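Local coordinates for protein ribulose bisphosphate carboxylase (Pyrococcus horikoshii, PDB 2D69) that probably catalyses the addition of CO2 and water to ribulose 1,5-bisphosphate, giving two molecules of 3-phosphoglycerate in an archaeal route of AMP degradation, at residues Phe138-Gln141 and Gly142-Phe146; Glu266-Asp270 and Leu271-Ile275. All coordinates share one frame; numbering follows the deposited sequence.

Interaction 1: residues Phe138-Gln141 and Gly142-Phe146; sequences FGVQ and GIREF
The amino-terminal turns of helix 139-147 are closed on one flank by an edge-to-face aromatic pair, Phe138 with Phe146. Phe146 presents its CD1-CE1 edge to a face of the Phe138 ring near its rim, CD1 lying 3.8 Å from Phe138 CD1, with the planes 88° apart. Its CG sits between the backbone N and the carbonyl carbon (chi1 77°), a setting uncommon within a helix, and this turns the ring back to Phe138. Swapping Phe138 for alanine would probably leave the Phe146 edge without the ring face it rests against and let that ring turn more freely. The first turn is held by Gly142 N to Phe138 O (3.0 Å), the donor standing well above the carbonyl plane; the next bond, Ile143 N to Gly139 O (3.1 Å), is far straighter. On the other flank Arg144 runs alongside Val140, while one water accepts from Gln141 NE2 (2.7 Å) and, weakly, from Arg144 NE; the guanidinium's salt bridge goes to Asp366. Asp308 receives the backbone N-H groups of Phe138 and Gly139, as carboxylates commonly do at the start of a helix, here one lying across the end of the alpha/beta barrel where its strands begin.

Interaction 2: residues Glu266-Asp270 and Leu271-Ile275; sequences EVTED and LGLAI
Where helix 258-271 gives way to strand 274-278, the carbonyl of Thr268 gathers the donors of the turn. Leu273 N reaches Thr268 O at 3.3 Å with an almost straight N-H (168°), and Leu271 N makes a weak bond to the same oxygen while sharing itself, also weakly, with Val267 O (3.2 Å). Gln137 NE2 is a further donor to Thr268 O, so this last-turn carbonyl is well supplied. Gly272 makes the reversal possible: it leaves the helix with positive phi (67°) and swings Leu273 N back to Thr268.

The threonine hydroxyl is equally occupied. Lodged between the backbone N and the carbonyl carbon (chi1 60°), OG1 bonds to Met264 O one turn back and meets a water at 2.7 Å; that water donates to Leu273 O (2.6 Å), tying the helix to the segment that follows it. Ile275 crosses the threonine at about a right angle, its CD1 3.4 Å from OG1, and Leu273 CB packs on the threonine CB and CG2. Val267 CG1 lies beside Leu271 CD1 (3.8 Å), both pointing the same way. Glu269 turns from the bend to Arg265 and to Arg198 and Arg204 of the second subunit.

The bond from Leu273 N to Thr268 O across a glycine in the left-handed helical conformation is the six-to-one bond that marks a Schellman-type C-cap; the five-to-two bond that would complete the motif is not made, Gly272 N standing 4.1 Å from Glu269 O. The turn closes one beta-alpha-beta unit of the TIM barrel, joining helix 258-271 to strand 274-278, which lies parallel beside strand 248-252.

Interactions 1 and 2, with centres about 13 Å apart, meet directly through the Phe138 ring. Its CE2 lies 3.5 Å from Ala274 N and its CZ 3.5 Å from Gly272 O, so the ring that receives the Phe146 edge also rests on the turn leading into strand 274-278; Phe146 CZ adds a looser touch, 4.2 Å from Ala274 CB. The two are also joined by polar means: the Asp308 carboxylate that holds the start of the helix also takes the N-H of Ile275 through OD2. Interaction 1 is remote from the predicted catalytic residues, whereas strand 274-278 runs on from interaction 2 to His278, a predicted proton acceptor whose side chain is about 9 Å from that of Ile275.

Interaction 1: residues Phe138-Gln141 and Gly142-Phe146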
ATOM      1  N   PHE A 138     -22.323  14.380 -16.584  1.00 14.22           N
ATOM      2  CA  PHE A 138     -23.786  14.449 -16.408  1.00 13.91           C
ATOM      3  C   PHE A 138     -24.467  15.273 -17.509  1.00 13.62           C
ATOM      4  O   PHE A 138     -25.381  14.814 -18.182  1.00 13.02           O
ATOM      5  CB  PHE A 138     -24.121  14.956 -15.009  1.00 11.58           C
ATOM      6  CG  PHE A 138     -23.668  14.051 -13.923  1.00 11.67           C
ATOM      7  CD1 PHE A 138     -24.470  12.966 -13.509  1.00 13.01           C
ATOM      8  CD2 PHE A 138     -22.418  14.236 -13.308  1.00 12.16           C
ATOM      9  CE1 PHE A 138     -24.058  12.105 -12.506  1.00 14.21           C
ATOM     10  CE2 PHE A 138     -21.986  13.378 -12.274  1.00 13.32           C
ATOM     11  CZ  PHE A 138     -22.812  12.283 -11.888  1.00 14.30           C
ATOM     12  N   GLY A 139     -23.972  16.466 -17.724  1.00 14.74           N
ATOM     13  CA  GLY A 139     -24.640  17.445 -18.553  1.00 14.71           C
ATOM     14  C   GLY A 139     -26.029  17.789 -18.084  1.00 14.67           C
ATOM     15  O   GLY A 139     -26.437  17.471 -16.961  1.00 13.92           O
ATOM     16  N   VAL A 140     -26.794  18.344 -19.006  1.00 15.11           N
ATOM     17  CA  VAL A 140     -28.157  18.764 -18.738  1.00 15.42           C
ATOM     18  C   VAL A 140     -29.022  17.602 -18.260  1.00 16.52           C
ATOM     19  O   VAL A 140     -29.688  17.717 -17.220  1.00 15.20           O
ATOM     20  CB  VAL A 140     -28.762  19.439 -20.017  1.00 15.90           C
ATOM     21  CG1 VAL A 140     -30.273  19.770 -19.824  1.00 16.75           C
ATOM     22  CG2 VAL A 140     -27.994  20.734 -20.336  1.00 16.01           C
ATOM     23  N   GLN A 141     -29.017  16.491 -19.005  1.00 16.37           N
ATOM     24  CA  GLN A 141     -29.928  15.395 -18.682  1.00 17.89           C
ATOM     25  C   GLN A 141     -29.500  14.665 -17.429  1.00 16.00           C
ATOM     26  O   GLN A 141     -30.311  14.333 -16.653  1.00 13.96           O
ATOM     27  CB  GLN A 141     -30.168  14.427 -19.877  1.00 19.22           C
ATOM     28  CG  GLN A 141     -30.975  15.127 -21.069  1.00 25.22           C
ATOM     29  CD  GLN A 141     -32.211  15.980 -20.620  1.00 30.92           C
ATOM     30  OE1 GLN A 141     -33.101  15.494 -19.892  1.00 35.63           O
ATOM     31  NE2 GLN A 141     -32.252  17.232 -21.059  1.00 32.79           N
ATOM     32  N   GLY A 142     -28.209  14.542 -17.183  1.00 15.64           N
ATOM     33  CA  GLY A 142     -27.751  13.900 -15.957  1.00 16.17           C
ATOM     34  C   GLY A 142     -28.128  14.666 -14.700  1.00 15.01           C
ATOM     35  O   GLY A 142     -28.583  14.073 -13.715  1.00 15.19           O
ATOM     36  N   ILE A 143     -27.939  15.985 -14.737  1.00 14.87           N
ATOM     37  CA  ILE A 143     -28.282  16.843 -13.622  1.00 14.17           C
ATOM     38  C   ILE A 143     -29.757  16.841 -13.458  1.00 13.87           C
ATOM     39  O   ILE A 143     -30.259  16.701 -12.341  1.00 14.51           O
ATOM     40  CB  ILE A 143     -27.728  18.266 -13.834  1.00 14.78           C
ATOM     41  CG1 ILE A 143     -26.204  18.279 -13.580  1.00 16.61           C
ATOM     42  CG2 ILE A 143     -28.432  19.312 -12.923  1.00 15.37           C
ATOM     43  CD1 ILE A 143     -25.509  19.422 -14.243  1.00 18.69           C
ATOM     44  N   ARG A 144     -30.499  16.965 -14.550  1.00 14.58           N
ATOM     45  CA  ARG A 144     -31.963  16.963 -14.391  1.00 14.11           C
ATOM     46  C   ARG A 144     -32.429  15.703 -13.729  1.00 14.99           C
ATOM     47  O   ARG A 144     -33.373  15.728 -12.920  1.00 14.62           O
ATOM     48  CB  ARG A 144     -32.676  17.140 -15.727  1.00 15.12           C
ATOM     49  CG  ARG A 144     -32.673  18.566 -16.275  1.00 11.68           C
ATOM     50  CD  ARG A 144     -33.704  18.789 -17.392  1.00 13.61           C
ATOM     51  NE  ARG A 144     -33.747  20.173 -17.795  1.00 12.51           N
ATOM     52  CZ  ARG A 144     -34.294  21.151 -17.106  1.00 13.71           C
ATOM     53  NH1 ARG A 144     -34.896  20.938 -15.946  1.00 11.72           N
ATOM     54  NH2 ARG A 144     -34.238  22.369 -17.565  1.00 14.16           N
ATOM     55  N   GLU A 145     -31.791  14.586 -14.083  1.00 15.37           N
ATOM     56  CA  GLU A 145     -32.141  13.286 -13.500  1.00 15.92           C
ATOM     57  C   GLU A 145     -31.868  13.189 -11.985  1.00 15.37           C
ATOM     58  O   GLU A 145     -32.745  12.751 -11.205  1.00 14.36           O
ATOM     59  CB  GLU A 145     -31.419  12.173 -14.229  1.00 17.34           C
ATOM     60  CG  GLU A 145     -31.646  10.781 -13.670  1.00 21.02           C
ATOM     61  CD  GLU A 145     -30.874   9.683 -14.424  1.00 28.23           C
ATOM     62  OE1 GLU A 145     -29.631   9.811 -14.647  1.00 30.52           O
ATOM     63  OE2 GLU A 145     -31.509   8.659 -14.745  1.00 29.86           O
ATOM     64  N   PHE A 146     -30.696  13.610 -11.538  1.00 14.61           N
ATOM     65  CA  PHE A 146     -30.366  13.463 -10.104  1.00 14.59           C
ATOM     66  C   PHE A 146     -30.992  14.549  -9.257  1.00 14.54           C
ATOM     67  O   PHE A 146     -31.190  14.367  -8.061  1.00 14.66           O
ATOM     68  CB  PHE A 146     -28.833  13.212  -9.863  1.00 13.21           C
ATOM     69  CG  PHE A 146     -27.939  14.401  -9.974  1.00 13.93           C
ATOM     70  CD1 PHE A 146     -26.862  14.379 -10.879  1.00 11.75           C
ATOM     71  CD2 PHE A 146     -28.081  15.484  -9.131  1.00 14.41           C
ATOM     72  CE1 PHE A 146     -25.963  15.454 -10.968  1.00 14.24           C
ATOM     73  CE2 PHE A 146     -27.218  16.582  -9.221  1.00 14.84           C
ATOM     74  CZ  PHE A 146     -26.141  16.569 -10.146  1.00 16.12           C
TER
HETATM   75  O   HOH W   1     -33.834  19.477 -21.028  1.00 47.95           O

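Interaction 2: residues Glu266-Asp270 and Leu271-Ile275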
ATOM      1  N   GLU A 266     -10.949  13.730 -14.136  1.00 14.08           N
ATOM      2  CA  GLU A 266     -10.728  12.306 -13.805  1.00 14.50           C
ATOM      3  C   GLU A 266     -11.126  12.006 -12.407  1.00 14.11           C
ATOM      4  O   GLU A 266     -11.769  10.978 -12.134  1.00 13.67           O
ATOM      5  CB  GLU A 266      -9.263  11.844 -14.038  1.00 14.74           C
ATOM      6  CG  GLU A 266      -8.768  12.095 -15.433  1.00 18.06           C
ATOM      7  CD  GLU A 266      -9.710  11.464 -16.433  1.00 24.90           C
ATOM      8  OE1 GLU A 266     -10.145  12.177 -17.353  1.00 28.38           O
ATOM      9  OE2 GLU A 266     -10.086  10.270 -16.256  1.00 32.95           O
ATOM     10  N   VAL A 267     -10.788  12.896 -11.492  1.00 13.81           N
ATOM     11  CA  VAL A 267     -11.262  12.729 -10.087  1.00 14.52           C
ATOM     12  C   VAL A 267     -12.776  12.619  -9.961  1.00 14.24           C
ATOM     13  O   VAL A 267     -13.299  11.705  -9.304  1.00 15.67           O
ATOM     14  CB  VAL A 267     -10.758  13.882  -9.207  1.00 13.83           C
ATOM     15  CG1 VAL A 267     -11.294  13.753  -7.811  1.00 13.88           C
ATOM     16  CG2 VAL A 267      -9.230  13.847  -9.130  1.00 15.41           C
ATOM     17  N   THR A 268     -13.478  13.560 -10.578  1.00 13.89           N
ATOM     18  CA  THR A 268     -14.926  13.575 -10.522  1.00 13.29           C
ATOM     19  C   THR A 268     -15.599  12.420 -11.237  1.00 13.34           C
ATOM     20  O   THR A 268     -16.712  12.004 -10.843  1.00 13.54           O
ATOM     21  CB  THR A 268     -15.538  14.947 -10.979  1.00 11.86           C
ATOM     22  OG1 THR A 268     -15.196  15.287 -12.347  1.00 12.46           O
ATOM     23  CG2 THR A 268     -15.045  16.100 -10.106  1.00 14.50           C
ATOM     24  N   GLU A 269     -14.956  11.895 -12.270  1.00 14.38           N
ATOM     25  CA  GLU A 269     -15.398  10.657 -12.938  1.00 15.73           C
ATOM     26  C   GLU A 269     -15.418   9.526 -11.951  1.00 16.57           C
ATOM     27  O   GLU A 269     -16.270   8.653 -12.017  1.00 16.11           O
ATOM     28  CB  GLU A 269     -14.448  10.292 -14.113  1.00 16.28           C
ATOM     29  CG  GLU A 269     -14.844   9.031 -14.904  1.00 18.11           C
ATOM     30  CD  GLU A 269     -16.157   9.191 -15.668  1.00 18.85           C
ATOM     31  OE1 GLU A 269     -16.622  10.329 -15.856  1.00 18.33           O
ATOM     32  OE2 GLU A 269     -16.739   8.181 -16.079  1.00 23.60           O
ATOM     33  N   ASP A 270     -14.452   9.492 -11.050  1.00 18.02           N
ATOM     34  CA  ASP A 270     -14.428   8.407 -10.075  1.00 19.68           C
ATOM     35  C   ASP A 270     -15.420   8.576  -8.933  1.00 18.95           C
ATOM     36  O   ASP A 270     -15.819   7.604  -8.332  1.00 17.64           O
ATOM     37  CB  ASP A 270     -13.018   8.225  -9.497  1.00 21.00           C
ATOM     38  CG  ASP A 270     -12.068   7.577 -10.475  1.00 26.17           C
ATOM     39  OD1 ASP A 270     -12.552   6.918 -11.439  1.00 31.80           O
ATOM     40  OD2 ASP A 270     -10.831   7.698 -10.325  1.00 34.91           O
ATOM     41  N   LEU A 271     -15.794   9.806  -8.622  1.00 18.24           N
ATOM     42  CA  LEU A 271     -16.599  10.074  -7.436  1.00 17.16           C
ATOM     43  C   LEU A 271     -18.069  10.392  -7.720  1.00 17.96           C
ATOM     44  O   LEU A 271     -18.815  10.636  -6.805  1.00 16.48           O
ATOM     45  CB  LEU A 271     -15.977  11.227  -6.660  1.00 18.16           C
ATOM     46  CG  LEU A 271     -14.544  11.068  -6.151  1.00 17.09           C
ATOM     47  CD1 LEU A 271     -14.070  12.333  -5.571  1.00 19.36           C
ATOM     48  CD2 LEU A 271     -14.472   9.970  -5.086  1.00 17.45           C
ATOM     49  N   GLY A 272     -18.485  10.400  -8.978  1.00 16.94           N
ATOM     50  CA  GLY A 272     -19.854  10.781  -9.320  1.00 17.06           C
ATOM     51  C   GLY A 272     -20.269  12.235  -9.085  1.00 16.42           C
ATOM     52  O   GLY A 272     -21.386  12.513  -8.669  1.00 17.54           O
ATOM     53  N   LEU A 273     -19.346  13.169  -9.320  1.00 15.61           N
ATOM     54  CA  LEU A 273     -19.589  14.565  -9.062  1.00 14.70           C
ATOM     55  C   LEU A 273     -19.766  15.358 -10.374  1.00 15.07           C
ATOM     56  O   LEU A 273     -18.911  15.251 -11.266  1.00 14.66           O
ATOM     57  CB  LEU A 273     -18.364  15.115  -8.306  1.00 14.48           C
ATOM     58  CG  LEU A 273     -18.086  14.525  -6.917  1.00 15.74           C
ATOM     59  CD1 LEU A 273     -16.747  15.003  -6.396  1.00 15.09           C
ATOM     60  CD2 LEU A 273     -19.193  14.933  -5.938  1.00 16.38           C
ATOM     61  N   ALA A 274     -20.840  16.162 -10.464  1.00 14.41           N
ATOM     62  CA  ALA A 274     -20.970  17.187 -11.517  1.00 14.30           C
ATOM     63  C   ALA A 274     -20.088  18.383 -11.162  1.00 14.02           C
ATOM     64  O   ALA A 274     -19.903  18.678  -9.983  1.00 14.41           O
ATOM     65  CB  ALA A 274     -22.355  17.609 -11.647  1.00 14.01           C
ATOM     66  N   ILE A 275     -19.555  19.042 -12.178  1.00 14.22           N
ATOM     67  CA  ILE A 275     -18.692  20.207 -12.036  1.00 15.19           C
ATOM     68  C   ILE A 275     -19.449  21.473 -12.466  1.00 15.36           C
ATOM     69  O   ILE A 275     -20.018  21.555 -13.550  1.00 12.76           O
ATOM     70  CB  ILE A 275     -17.417  20.085 -12.862  1.00 14.86           C
ATOM     71  CG1 ILE A 275     -16.553  18.900 -12.408  1.00 15.30           C
ATOM     72  CG2 ILE A 275     -16.566  21.330 -12.747  1.00 17.82           C
ATOM     73  CD1 ILE A 275     -15.408  18.570 -13.327  1.00 13.44           C
TER
HETATM   74  O   HOH W   2     -17.575  14.659 -13.455  1.00 22.59           O